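Local structure of BH2602 protein (Bacillus halodurans, 3NWZ) at residues 79-90 with 115-126. The protein probably hydrolyses acyl-CoA thioesters, as a coenzyme A-binding member of the hotdog-fold thioesterase superfamily. Numbering follows the deposited sequence.
Sequences NMVHGGITATLL and IHYVKPGMGTYL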
ATOM      1  N   ASN A  79     -21.470  -4.299  13.689  1.00 79.61           N
ATOM      2  CA  ASN A  79     -21.243  -5.726  13.926  1.00 76.49           C
ATOM      3  C   ASN A  79     -20.454  -6.375  12.799  1.00 63.44           C
ATOM      4  O   ASN A  79     -20.756  -7.484  12.346  1.00 55.06           O
ATOM      5  CB  ASN A  79     -22.576  -6.451  14.128  1.00 78.37           C
ATOM      6  CG  ASN A  79     -23.251  -6.070  15.434  1.00 76.44           C
ATOM      7  OD1 ASN A  79     -23.632  -4.907  15.646  1.00 68.33           O
ATOM      8  ND2 ASN A  79     -23.396  -7.049  16.329  1.00 83.36           N
HETATM    9  N   MSE A  80     -19.433  -5.650  12.360  1.00 60.24           N
HETATM   10  CA  MSE A  80     -18.529  -6.075  11.297  1.00 60.07           C
HETATM   11  C   MSE A  80     -17.165  -5.993  11.977  1.00 47.43           C
HETATM   12  O   MSE A  80     -16.951  -5.102  12.804  1.00 31.87           O
HETATM   13  CB  MSE A  80     -18.609  -5.070  10.139  1.00 64.76           C
HETATM   14  CG  MSE A  80     -18.135  -5.567   8.781  1.00 74.34           C
HETATM   15 SE   MSE A  80     -18.409  -4.243   7.375  1.00167.45          SE
HETATM   16  CE  MSE A  80     -20.257  -4.598   6.949  1.00286.65           C
ATOM     17  N   VAL A  81     -16.258  -6.917  11.667  1.00 49.38           N
ATOM     18  CA  VAL A  81     -14.927  -6.892  12.280  1.00 45.82           C
ATOM     19  C   VAL A  81     -14.229  -5.566  11.987  1.00 41.56           C
ATOM     20  O   VAL A  81     -14.120  -5.151  10.834  1.00 47.22           O
ATOM     21  CB  VAL A  81     -14.037  -8.038  11.761  1.00 48.91           C
ATOM     22  CG1 VAL A  81     -12.608  -7.872  12.280  1.00 45.83           C
ATOM     23  CG2 VAL A  81     -14.604  -9.363  12.208  1.00 55.06           C
ATOM     24  N   HIS A  82     -13.749  -4.903  13.034  1.00 38.22           N
ATOM     25  CA  HIS A  82     -13.087  -3.625  12.844  1.00 49.52           C
ATOM     26  C   HIS A  82     -11.940  -3.730  11.843  1.00 54.00           C
ATOM     27  O   HIS A  82     -11.084  -4.604  11.966  1.00 58.83           O
ATOM     28  CB  HIS A  82     -12.562  -3.100  14.180  1.00 55.65           C
ATOM     29  CG  HIS A  82     -12.348  -1.621  14.185  1.00 61.23           C
ATOM     30  ND1 HIS A  82     -11.486  -0.994  13.310  1.00 59.95           N
ATOM     31  CD2 HIS A  82     -12.939  -0.638  14.905  1.00 65.86           C
ATOM     32  CE1 HIS A  82     -11.557   0.313  13.487  1.00 64.24           C
ATOM     33  NE2 HIS A  82     -12.431   0.555  14.450  1.00 67.35           N
ATOM     34  N   GLY A  83     -11.929  -2.835  10.860  1.00 54.57           N
ATOM     35  CA  GLY A  83     -10.883  -2.838   9.846  1.00 42.86           C
ATOM     36  C   GLY A  83      -9.503  -2.833  10.463  1.00 43.52           C
ATOM     37  O   GLY A  83      -8.530  -3.302   9.868  1.00 39.46           O
ATOM     38  N   GLY A  84      -9.427  -2.289  11.677  1.00 58.51           N
ATOM     39  CA  GLY A  84      -8.171  -2.223  12.402  1.00 57.18           C
ATOM     40  C   GLY A  84      -7.744  -3.579  12.916  1.00 47.87           C
ATOM     41  O   GLY A  84      -6.577  -3.936  12.818  1.00 60.24           O
ATOM     42  N   ILE A  85      -8.671  -4.345  13.475  1.00 40.94           N
ATOM     43  CA  ILE A  85      -8.312  -5.673  13.970  1.00 46.23           C
ATOM     44  C   ILE A  85      -7.912  -6.533  12.766  1.00 41.91           C
ATOM     45  O   ILE A  85      -7.050  -7.393  12.866  1.00 38.51           O
ATOM     46  CB  ILE A  85      -9.487  -6.345  14.723  1.00 52.92           C
ATOM     47  CG1 ILE A  85      -9.821  -5.566  16.000  1.00 59.07           C
ATOM     48  CG2 ILE A  85      -9.124  -7.767  15.099  1.00 59.20           C
ATOM     49  CD1 ILE A  85      -8.753  -5.624  17.075  1.00 64.21           C
ATOM     50  N   THR A  86      -8.533  -6.288  11.616  1.00 37.11           N
ATOM     51  CA  THR A  86      -8.200  -7.043  10.425  1.00 34.12           C
ATOM     52  C   THR A  86      -6.738  -6.788  10.065  1.00 28.62           C
ATOM     53  O   THR A  86      -5.955  -7.738   9.857  1.00 24.80           O
ATOM     54  CB  THR A  86      -9.065  -6.647   9.225  1.00 33.25           C
ATOM     55  OG1 THR A  86     -10.452  -6.774   9.557  1.00 47.86           O
ATOM     56  CG2 THR A  86      -8.744  -7.567   8.045  1.00 29.67           C
ATOM     57  N   ALA A  87      -6.379  -5.504   9.990  1.00 17.87           N
ATOM     58  CA  ALA A  87      -5.009  -5.095   9.668  1.00 20.66           C
ATOM     59  C   ALA A  87      -4.043  -5.670  10.666  1.00 29.78           C
ATOM     60  O   ALA A  87      -3.067  -6.324  10.312  1.00 31.83           O
ATOM     61  CB  ALA A  87      -4.916  -3.602   9.676  1.00 21.25           C
ATOM     62  N   THR A  88      -4.322  -5.429  11.933  1.00 38.33           N
ATOM     63  CA  THR A  88      -3.472  -5.918  13.007  1.00 33.13           C
ATOM     64  C   THR A  88      -3.265  -7.426  12.970  1.00 35.65           C
ATOM     65  O   THR A  88      -2.240  -7.918  13.422  1.00 41.86           O
ATOM     66  CB  THR A  88      -4.058  -5.488  14.359  1.00 30.82           C
ATOM     67  OG1 THR A  88      -4.030  -4.058  14.425  1.00 35.68           O
ATOM     68  CG2 THR A  88      -3.258  -6.053  15.506  1.00 26.57           C
ATOM     69  N   LEU A  89      -4.243  -8.152  12.440  1.00 29.43           N
ATOM     70  CA  LEU A  89      -4.164  -9.620  12.327  1.00 30.03           C
ATOM     71  C   LEU A  89      -3.204  -9.994  11.214  1.00 35.44           C
ATOM     72  O   LEU A  89      -2.281 -10.773  11.425  1.00 35.89           O
ATOM     73  CB  LEU A  89      -5.538 -10.222  12.007  1.00 28.27           C
ATOM     74  CG  LEU A  89      -5.662 -11.746  11.966  1.00 30.99           C
ATOM     75  CD1 LEU A  89      -5.364 -12.332  13.344  1.00 24.60           C
ATOM     76  CD2 LEU A  89      -7.082 -12.105  11.532  1.00 33.14           C
ATOM     77  N   LEU A  90      -3.422  -9.425  10.031  1.00 31.83           N
ATOM     78  CA  LEU A  90      -2.554  -9.698   8.889  1.00 30.62           C
ATOM     79  C   LEU A  90      -1.125  -9.421   9.318  1.00 29.21           C
ATOM     80  O   LEU A  90      -0.235 -10.238   9.115  1.00 31.99           O
ATOM     81  CB  LEU A  90      -2.928  -8.793   7.705  1.00 41.15           C
ATOM     82  CG  LEU A  90      -3.342  -9.484   6.402  1.00 37.13           C
ATOM     83  CD1 LEU A  90      -3.568  -8.444   5.339  1.00 43.40           C
ATOM     84  CD2 LEU A  90      -2.256 -10.466   5.957  1.00 34.38           C
ATOM     85  N   ILE A 115      -2.925  -2.930   2.550  1.00 14.68           N
ATOM     86  CA  ILE A 115      -4.095  -3.772   2.679  1.00 36.20           C
ATOM     87  C   ILE A 115      -5.229  -3.291   1.766  1.00 42.10           C
ATOM     88  O   ILE A 115      -5.418  -2.095   1.556  1.00 39.00           O
ATOM     89  CB  ILE A 115      -4.566  -3.780   4.144  1.00 47.12           C
ATOM     90  CG1 ILE A 115      -3.355  -3.754   5.078  1.00 61.51           C
ATOM     91  CG2 ILE A 115      -5.361  -5.048   4.433  1.00 60.80           C
ATOM     92  CD1 ILE A 115      -3.689  -3.473   6.536  1.00 67.38           C
ATOM     93  N   HIS A 116      -5.957  -4.250   1.208  1.00 35.00           N
ATOM     94  CA  HIS A 116      -7.078  -3.978   0.324  1.00 31.93           C
ATOM     95  C   HIS A 116      -8.250  -4.682   0.967  1.00 27.43           C
ATOM     96  O   HIS A 116      -8.214  -5.892   1.166  1.00 26.86           O
ATOM     97  CB  HIS A 116      -6.801  -4.542  -1.081  1.00 30.09           C
ATOM     98  CG  HIS A 116      -5.693  -3.835  -1.794  1.00 36.55           C
ATOM     99  ND1 HIS A 116      -5.915  -2.987  -2.854  1.00 38.82           N
ATOM    100  CD2 HIS A 116      -4.367  -3.765  -1.530  1.00 44.28           C
ATOM    101  CE1 HIS A 116      -4.776  -2.419  -3.210  1.00 45.36           C
ATOM    102  NE2 HIS A 116      -3.821  -2.874  -2.421  1.00 48.39           N
ATOM    103  N   TYR A 117      -9.266  -3.920   1.335  1.00 24.96           N
ATOM    104  CA  TYR A 117     -10.433  -4.495   1.973  1.00 32.26           C
ATOM    105  C   TYR A 117     -11.357  -4.994   0.893  1.00 29.39           C
ATOM    106  O   TYR A 117     -11.620  -4.298  -0.077  1.00 34.22           O
ATOM    107  CB  TYR A 117     -11.112  -3.449   2.842  1.00 41.50           C
ATOM    108  CG  TYR A 117     -10.300  -3.139   4.067  1.00 41.25           C
ATOM    109  CD1 TYR A 117     -10.394  -3.937   5.209  1.00 35.70           C
ATOM    110  CD2 TYR A 117      -9.385  -2.089   4.063  1.00 30.78           C
ATOM    111  CE1 TYR A 117      -9.584  -3.700   6.329  1.00 34.12           C
ATOM    112  CE2 TYR A 117      -8.577  -1.844   5.167  1.00 44.56           C
ATOM    113  CZ  TYR A 117      -8.680  -2.654   6.293  1.00 41.71           C
ATOM    114  OH  TYR A 117      -7.860  -2.416   7.364  1.00 30.35           O
ATOM    115  N   VAL A 118     -11.865  -6.205   1.082  1.00 36.93           N
ATOM    116  CA  VAL A 118     -12.703  -6.835   0.083  1.00 46.05           C
ATOM    117  C   VAL A 118     -14.117  -7.098   0.562  1.00 45.54           C
ATOM    118  O   VAL A 118     -15.073  -6.563   0.006  1.00 55.01           O
ATOM    119  CB  VAL A 118     -12.036  -8.155  -0.364  1.00 47.71           C
ATOM    120  CG1 VAL A 118     -12.981  -8.960  -1.227  1.00 57.64           C
ATOM    121  CG2 VAL A 118     -10.732  -7.843  -1.089  1.00 33.69           C
ATOM    122  N   LYS A 119     -14.243  -7.934   1.586  1.00 43.63           N
ATOM    123  CA  LYS A 119     -15.538  -8.282   2.144  1.00 45.63           C
ATOM    124  C   LYS A 119     -15.544  -8.046   3.648  1.00 48.49           C
ATOM    125  O   LYS A 119     -14.509  -8.163   4.314  1.00 47.53           O
ATOM    126  CB  LYS A 119     -15.878  -9.750   1.855  1.00 47.66           C
ATOM    127  CG  LYS A 119     -16.336 -10.026   0.428  1.00 65.26           C
ATOM    128  CD  LYS A 119     -16.724 -11.489   0.218  1.00 76.48           C
ATOM    129  CE  LYS A 119     -15.512 -12.404   0.303  1.00 83.07           C
ATOM    130  NZ  LYS A 119     -14.529 -12.119  -0.778  1.00 81.99           N
ATOM    131  N   PRO A 120     -16.715  -7.708   4.204  1.00 48.34           N
ATOM    132  CA  PRO A 120     -16.875  -7.454   5.636  1.00 43.20           C
ATOM    133  C   PRO A 120     -16.436  -8.663   6.436  1.00 41.73           C
ATOM    134  O   PRO A 120     -16.894  -9.777   6.166  1.00 41.69           O
ATOM    135  CB  PRO A 120     -18.375  -7.226   5.781  1.00 45.46           C
ATOM    136  CG  PRO A 120     -18.759  -6.656   4.443  1.00 43.64           C
ATOM    137  CD  PRO A 120     -17.999  -7.544   3.501  1.00 45.13           C
ATOM    138  N   GLY A 121     -15.549  -8.463   7.408  1.00 41.46           N
ATOM    139  CA  GLY A 121     -15.143  -9.586   8.221  1.00 37.95           C
ATOM    140  C   GLY A 121     -16.337  -9.999   9.069  1.00 31.10           C
ATOM    141  O   GLY A 121     -16.817  -9.208   9.876  1.00 36.08           O
HETATM  142  N   MSE A 122     -16.848 -11.212   8.883  0.50 21.90           N
HETATM  143  CA  MSE A 122     -17.988 -11.671   9.674  0.50 27.06           C
HETATM  144  C   MSE A 122     -18.010 -13.190   9.803  0.50 32.50           C
HETATM  145  O   MSE A 122     -17.414 -13.911   9.004  0.50 27.67           O
HETATM  146  CB  MSE A 122     -19.298 -11.186   9.057  0.50 31.14           C
HETATM  147  CG  MSE A 122     -19.320  -9.692   8.755  0.50 39.51           C
HETATM  148 SE   MSE A 122     -21.040  -9.026   8.194  0.50 89.23          SE
HETATM  149  CE  MSE A 122     -20.838  -7.207   8.803  0.50  9.39           C
ATOM    150  N   GLY A 123     -18.714 -13.670  10.820  1.00 39.64           N
ATOM    151  CA  GLY A 123     -18.777 -15.094  11.060  1.00 43.01           C
ATOM    152  C   GLY A 123     -18.298 -15.319  12.476  1.00 42.45           C
ATOM    153  O   GLY A 123     -18.421 -14.419  13.310  1.00 49.41           O
ATOM    154  N   THR A 124     -17.728 -16.487  12.755  1.00 32.10           N
ATOM    155  CA  THR A 124     -17.258 -16.791  14.093  1.00 43.21           C
ATOM    156  C   THR A 124     -15.770 -16.555  14.345  1.00 45.24           C
ATOM    157  O   THR A 124     -15.339 -16.516  15.491  1.00 52.59           O
ATOM    158  CB  THR A 124     -17.580 -18.237  14.457  1.00 47.66           C
ATOM    159  OG1 THR A 124     -16.958 -19.121  13.509  1.00 53.15           O
ATOM    160  CG2 THR A 124     -19.083 -18.442  14.462  1.00 41.18           C
ATOM    161  N   TYR A 125     -14.979 -16.420  13.286  1.00 45.60           N
ATOM    162  CA  TYR A 125     -13.551 -16.160  13.460  1.00 48.40           C
ATOM    163  C   TYR A 125     -12.887 -15.760  12.148  1.00 47.07           C
ATOM    164  O   TYR A 125     -13.409 -16.041  11.078  1.00 45.86           O
ATOM    165  CB  TYR A 125     -12.840 -17.392  14.016  1.00 37.50           C
ATOM    166  CG  TYR A 125     -12.753 -18.522  13.029  1.00 37.02           C
ATOM    167  CD1 TYR A 125     -13.705 -19.535  13.018  1.00 49.18           C
ATOM    168  CD2 TYR A 125     -11.759 -18.536  12.058  1.00 36.10           C
ATOM    169  CE1 TYR A 125     -13.673 -20.540  12.056  1.00 53.65           C
ATOM    170  CE2 TYR A 125     -11.716 -19.534  11.089  1.00 47.29           C
ATOM    171  CZ  TYR A 125     -12.677 -20.532  11.095  1.00 55.16           C
ATOM    172  OH  TYR A 125     -12.643 -21.512  10.139  1.00 65.10           O
ATOM    173  N   LEU A 126     -11.739 -15.097  12.236  1.00 41.72           N
ATOM    174  CA  LEU A 126     -11.006 -14.695  11.040  1.00 39.55           C
ATOM    175  C   LEU A 126      -9.763 -15.562  10.897  1.00 41.55           C
ATOM    176  O   LEU A 126      -9.250 -16.101  11.883  1.00 42.64           O
ATOM    177  CB  LEU A 126     -10.632 -13.215  11.099  1.00 33.15           C
ATOM    178  CG  LEU A 126     -11.872 -12.321  11.041  1.00 37.55           C
ATOM    179  CD1 LEU A 126     -11.505 -10.925  10.550  1.00 35.89           C
ATOM    180  CD2 LEU A 126     -12.891 -12.947  10.083  1.00 48.35           C
TER
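Tyr117 OH donates to Gly83 O at 2.7 Å, joining the phenol at the end of strand 115-117 to the first turn of helix 83-90. The hydroxyl stands 45° out of the carbonyl plane, while Ala87 N reaches the same oxygen from the opposite face, so two donors grip it. Thr86 CB meets the edge of the phenol ring, 4.2 Å from CE1. Ahead of the helix, Val81 N donates to Gly121 O at 3.0 Å in a nearly straight bond (172°), linking the segment before the helix to the turn after strand 108-117; Val81 CG2 lies beside the same carbonyl.

The tightly packed part is apolar, its side chains all buried. Val81 CG1, anti to the backbone N (chi1 173°), meets Leu126 CD1 tip to tip at 3.7 Å, and Leu89 CD2 lies against Leu126 CB. Farther along, Ala87 CB touches Ile115 CD1, and Leu90 CD1 lies alongside Ile115 CG2, the two chains running in opposite senses. By contrast, the solvent side is loose: the extended chain of the poorly ordered selenomethionine Met80 carries SE to exposed Pro120 CB.

This is the hotdog arrangement, a long helix wrapped by an antiparallel sheet: Leu89 also packs on strand 64-69, Leu90 and Leu126 on strand 139-147, and strand 108-117 continues the sheet into a second subunit through Ile115 and His116.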